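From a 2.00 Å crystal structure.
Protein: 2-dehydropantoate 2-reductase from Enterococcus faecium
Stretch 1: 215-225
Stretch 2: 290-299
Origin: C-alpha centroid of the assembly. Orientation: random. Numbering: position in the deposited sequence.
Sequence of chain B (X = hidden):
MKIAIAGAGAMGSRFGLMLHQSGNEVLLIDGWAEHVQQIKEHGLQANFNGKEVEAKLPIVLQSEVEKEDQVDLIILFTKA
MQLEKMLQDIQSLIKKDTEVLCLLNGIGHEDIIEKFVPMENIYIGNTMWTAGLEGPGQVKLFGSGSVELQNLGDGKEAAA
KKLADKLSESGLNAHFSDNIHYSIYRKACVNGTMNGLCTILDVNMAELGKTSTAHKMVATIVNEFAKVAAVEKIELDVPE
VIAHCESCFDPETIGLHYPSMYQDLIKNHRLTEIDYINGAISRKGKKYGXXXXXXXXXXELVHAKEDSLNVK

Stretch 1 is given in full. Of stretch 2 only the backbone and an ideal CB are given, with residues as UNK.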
# COMPACT_ATOMS: atom_id res chain seq x y z
N HIS B 215 -8.03 -10.35 -5.09
CA HIS B 215 -9.45 -10.07 -5.24
C HIS B 215 -9.90 -9.00 -4.25
O HIS B 215 -10.59 -8.06 -4.63
CB HIS B 215 -10.30 -11.34 -5.09
CG HIS B 215 -11.77 -11.05 -5.04
ND1 HIS B 215 -12.48 -10.69 -6.16
CD2 HIS B 215 -12.64 -11.04 -4.01
CE1 HIS B 215 -13.74 -10.46 -5.82
NE2 HIS B 215 -13.86 -10.66 -4.52
N LYS B 216 -9.49 -9.15 -3.00
CA LYS B 216 -9.84 -8.18 -1.99
C LYS B 216 -9.30 -6.78 -2.35
O LYS B 216 -10.00 -5.78 -2.20
CB LYS B 216 -9.34 -8.62 -0.62
CG LYS B 216 -9.43 -7.54 0.46
CD LYS B 216 -10.89 -7.16 0.76
CE LYS B 216 -11.01 -6.37 2.06
NZ LYS B 216 -10.15 -5.17 2.06
N MET B 217 -8.07 -6.72 -2.82
CA MET B 217 -7.46 -5.41 -3.11
C MET B 217 -8.14 -4.74 -4.30
O MET B 217 -8.45 -3.55 -4.28
CB MET B 217 -5.96 -5.57 -3.35
CG MET B 217 -5.21 -5.97 -2.08
SD MET B 217 -3.41 -6.03 -2.27
CE MET B 217 -3.23 -7.44 -3.38
N VAL B 218 -8.40 -5.53 -5.34
CA VAL B 218 -9.12 -5.05 -6.51
C VAL B 218 -10.53 -4.59 -6.12
O VAL B 218 -10.94 -3.49 -6.48
CB VAL B 218 -9.16 -6.13 -7.64
CG1 VAL B 218 -10.14 -5.75 -8.75
CG2 VAL B 218 -7.76 -6.33 -8.22
N ALA B 219 -11.25 -5.41 -5.36
CA ALA B 219 -12.63 -5.10 -4.98
C ALA B 219 -12.71 -3.83 -4.18
O ALA B 219 -13.62 -3.01 -4.39
CB ALA B 219 -13.25 -6.25 -4.21
N THR B 220 -11.77 -3.66 -3.25
CA THR B 220 -11.76 -2.47 -2.40
C THR B 220 -11.52 -1.22 -3.24
O THR B 220 -12.21 -0.20 -3.05
CB THR B 220 -10.69 -2.59 -1.29
OG1 THR B 220 -10.93 -3.77 -0.52
CG2 THR B 220 -10.72 -1.40 -0.36
N ILE B 221 -10.56 -1.28 -4.15
CA ILE B 221 -10.25 -0.13 -5.00
C ILE B 221 -11.43 0.22 -5.91
O ILE B 221 -11.81 1.40 -6.03
CB ILE B 221 -8.96 -0.34 -5.83
CG1 ILE B 221 -7.75 -0.33 -4.91
CG2 ILE B 221 -8.80 0.74 -6.90
CD1 ILE B 221 -6.53 -1.02 -5.49
N VAL B 222 -12.03 -0.79 -6.53
CA VAL B 222 -13.15 -0.54 -7.44
C VAL B 222 -14.32 0.11 -6.69
O VAL B 222 -15.00 0.99 -7.22
CB VAL B 222 -13.60 -1.83 -8.16
CG1 VAL B 222 -14.91 -1.62 -8.90
CG2 VAL B 222 -12.53 -2.30 -9.12
N ASN B 223 -14.54 -0.30 -5.45
CA ASN B 223 -15.59 0.32 -4.64
C ASN B 223 -15.35 1.78 -4.36
O ASN B 223 -16.28 2.57 -4.33
CB ASN B 223 -15.85 -0.46 -3.36
CG ASN B 223 -16.89 -1.51 -3.55
OD1 ASN B 223 -18.08 -1.20 -3.62
ND2 ASN B 223 -16.47 -2.75 -3.64
N GLU B 224 -14.08 2.15 -4.19
CA GLU B 224 -13.73 3.56 -4.02
C GLU B 224 -14.03 4.35 -5.31
O GLU B 224 -14.67 5.40 -5.26
CB GLU B 224 -12.25 3.72 -3.61
CG GLU B 224 -11.94 3.14 -2.24
CD GLU B 224 -10.51 3.37 -1.78
OE1 GLU B 224 -9.72 3.98 -2.53
OE2 GLU B 224 -10.18 2.89 -0.67
N PHE B 225 -13.58 3.84 -6.45
CA PHE B 225 -13.92 4.43 -7.76
C PHE B 225 -15.45 4.61 -7.91
O PHE B 225 -15.93 5.66 -8.34
CB PHE B 225 -13.40 3.55 -8.91
CG PHE B 225 -11.96 3.81 -9.29
CD1 PHE B 225 -10.91 3.44 -8.45
CD2 PHE B 225 -11.65 4.39 -10.53
CE1 PHE B 225 -9.59 3.65 -8.83
CE2 PHE B 225 -10.33 4.60 -10.91
CZ PHE B 225 -9.30 4.22 -10.06
N UNK B 290 -15.70 11.58 0.47
CA UNK B 290 -15.74 10.14 0.27
C UNK B 290 -14.35 9.58 0.56
O UNK B 290 -13.36 10.00 -0.04
CB UNK B 290 -16.20 9.79 -1.15
N UNK B 291 -14.28 8.61 1.47
CA UNK B 291 -13.01 8.03 1.87
C UNK B 291 -12.46 7.19 0.72
O UNK B 291 -13.18 6.39 0.15
CB UNK B 291 -13.17 7.19 3.14
N UNK B 292 -11.20 7.41 0.35
CA UNK B 292 -10.54 6.63 -0.69
C UNK B 292 -9.14 6.16 -0.24
O UNK B 292 -8.15 6.39 -0.93
CB UNK B 292 -10.43 7.46 -1.97
N UNK B 293 -9.06 5.47 0.91
CA UNK B 293 -7.77 5.15 1.51
C UNK B 293 -6.88 4.25 0.66
O UNK B 293 -5.67 4.44 0.67
CB UNK B 293 -8.00 4.48 2.87
N UNK B 294 -7.46 3.28 -0.05
CA UNK B 294 -6.63 2.40 -0.89
C UNK B 294 -6.04 3.20 -2.06
O UNK B 294 -4.88 3.02 -2.39
CB UNK B 294 -7.45 1.22 -1.41
N UNK B 295 -6.81 4.09 -2.66
CA UNK B 295 -6.28 4.97 -3.72
C UNK B 295 -5.21 5.90 -3.16
O UNK B 295 -4.18 6.11 -3.79
CB UNK B 295 -7.40 5.79 -4.36
N UNK B 296 -5.45 6.43 -1.95
CA UNK B 296 -4.44 7.27 -1.26
C UNK B 296 -3.12 6.48 -1.05
O UNK B 296 -2.04 6.93 -1.42
CB UNK B 296 -4.98 7.75 0.09
N UNK B 297 -3.25 5.30 -0.46
CA UNK B 297 -2.09 4.46 -0.08
C UNK B 297 -1.33 3.94 -1.30
O UNK B 297 -0.10 3.98 -1.33
CB UNK B 297 -2.55 3.28 0.77
N UNK B 298 -2.06 3.46 -2.30
CA UNK B 298 -1.44 2.96 -3.51
C UNK B 298 -0.66 4.08 -4.20
O UNK B 298 0.45 3.87 -4.68
CB UNK B 298 -2.49 2.37 -4.45
N UNK B 299 -1.25 5.28 -4.23
CA UNK B 299 -0.58 6.42 -4.82
C UNK B 299 0.69 6.74 -4.04
O UNK B 299 1.77 6.94 -4.61
CB UNK B 299 -1.51 7.63 -4.86

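Stretch 1 is a single helix; the second stretch enters as a short loop that turns into a helix at position 293, and the two axes approach to 9.1 Å with 113° between their directions.

Position 290 has extended backbone angles and a CA-to-CB bond pointing toward stretch 1, yet no atom of that helix lies within 5.5 Å of the ideal CB. Many side chains would fit; the residue is Val-290, chi1 t, which stays out of contact. Position 291, also extended and directed sideways, is equally permissive and holds Ala-291.

Position 292 immediately precedes the helix. Its ideal CB lies 3.6 Å from Glu-224 OE1, so a small, neutral side chain is favoured, and the N-cap position commonly takes Ser, Thr, Asp or Asn, though an acid would crowd the carboxylate. Thr-292 is found there, but its side chain makes no capping bond.

At 293, phi of -63° in the first helical turn suits proline as well as many other residues. Pro-293 brings CD to 3.1 Å from Glu-224 OE2, and its nitrogen has no hydrogen to offer that oxygen.

The next two amides are bound by Glu-224, which requires an N-H at each position and so rules out proline, but says little else about the side chains: 294 N donates to Glu-224 OE2 at 2.8 Å, and 295 N to Glu-224 OE1 at 2.9 Å.

Position 294 points toward stretch 1, its ideal CB 3.8 Å from Ile-221 CG1 and 4.3 Å from Thr-220 CG2. A groove runs from there toward Lys-216, inviting a long or aromatic side chain, preferably with a polar end. Tyr-294 lies among Lys-216, Thr-220, Ile-221 and Glu-224. Thr-220 CG2 sits over one ring face, 3.3 Å from the centroid of the Tyr-294 ring, a CH-pi contact. Tyr-294 OH lies 3.2 Å from Lys-216 NZ, and a water bridges them, accepting from the amine and donating to the hydroxyl.

Position 295 points sideways, its ideal CB 3.5 Å from Glu-224 OE1 and 5.4 Å from Phe-225 CE1; Ala, Ser, Cys or perhaps Val would suit. Cys-295 places SG 3.7 Å from Phe-225 CE1 and 4.3 Å from Ile-221 CG2.

At 296 (sideways) and 297 and 299 (out of reach), stretch 1 sets no preference and many side chains would suit; the residues are Asp-296, Phe-297 and Thr-299, whose OG1 donates to Cys-295 O at 2.7 Å. Position 298 points toward stretch 1, its ideal CB 5.4 Å from Ile-221 CD1, and calls for Leu, Ile or Met. Leu-298 brings CD2 to 4.1 Å from Ile-221 CD1.

Stretch 2, residues 290-299: VATPYCDFLT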
# COMPACT_ATOMS: atom_id res chain seq x y z
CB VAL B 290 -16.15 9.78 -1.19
CG1 VAL B 290 -16.01 8.28 -1.43
CG2 VAL B 290 -17.57 10.23 -1.48
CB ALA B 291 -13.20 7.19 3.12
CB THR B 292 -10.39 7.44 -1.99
OG1 THR B 292 -9.57 8.58 -1.74
CG2 THR B 292 -11.74 7.88 -2.55
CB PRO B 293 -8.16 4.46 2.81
CG PRO B 293 -9.53 3.92 2.57
CD PRO B 293 -10.19 4.93 1.69
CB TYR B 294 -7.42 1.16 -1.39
CG TYR B 294 -7.48 -0.01 -0.42
CD1 TYR B 294 -7.71 0.18 0.94
CD2 TYR B 294 -7.30 -1.31 -0.87
CE1 TYR B 294 -7.78 -0.89 1.81
CE2 TYR B 294 -7.35 -2.39 -0.02
CZ TYR B 294 -7.59 -2.18 1.33
OH TYR B 294 -7.66 -3.24 2.20
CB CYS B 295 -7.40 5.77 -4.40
SG CYS B 295 -8.49 4.83 -5.51
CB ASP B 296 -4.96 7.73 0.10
CG ASP B 296 -6.19 8.65 0.01
OD1 ASP B 296 -6.65 9.02 -1.10
OD2 ASP B 296 -6.72 8.98 1.09
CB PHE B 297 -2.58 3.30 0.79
CG PHE B 297 -1.52 2.62 1.63
CD1 PHE B 297 -1.85 1.49 2.36
CD2 PHE B 297 -0.22 3.12 1.75
CE1 PHE B 297 -0.92 0.84 3.14
CE2 PHE B 297 0.71 2.47 2.54
CZ PHE B 297 0.37 1.33 3.24
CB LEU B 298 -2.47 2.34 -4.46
CG LEU B 298 -1.90 1.57 -5.65
CD1 LEU B 298 -0.84 0.56 -5.23
CD2 LEU B 298 -3.01 0.86 -6.41
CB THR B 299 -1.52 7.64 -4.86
OG1 THR B 299 -2.65 7.32 -5.70
CG2 THR B 299 -0.82 8.86 -5.41
O HOH W 1 -10.12 -2.88 3.80
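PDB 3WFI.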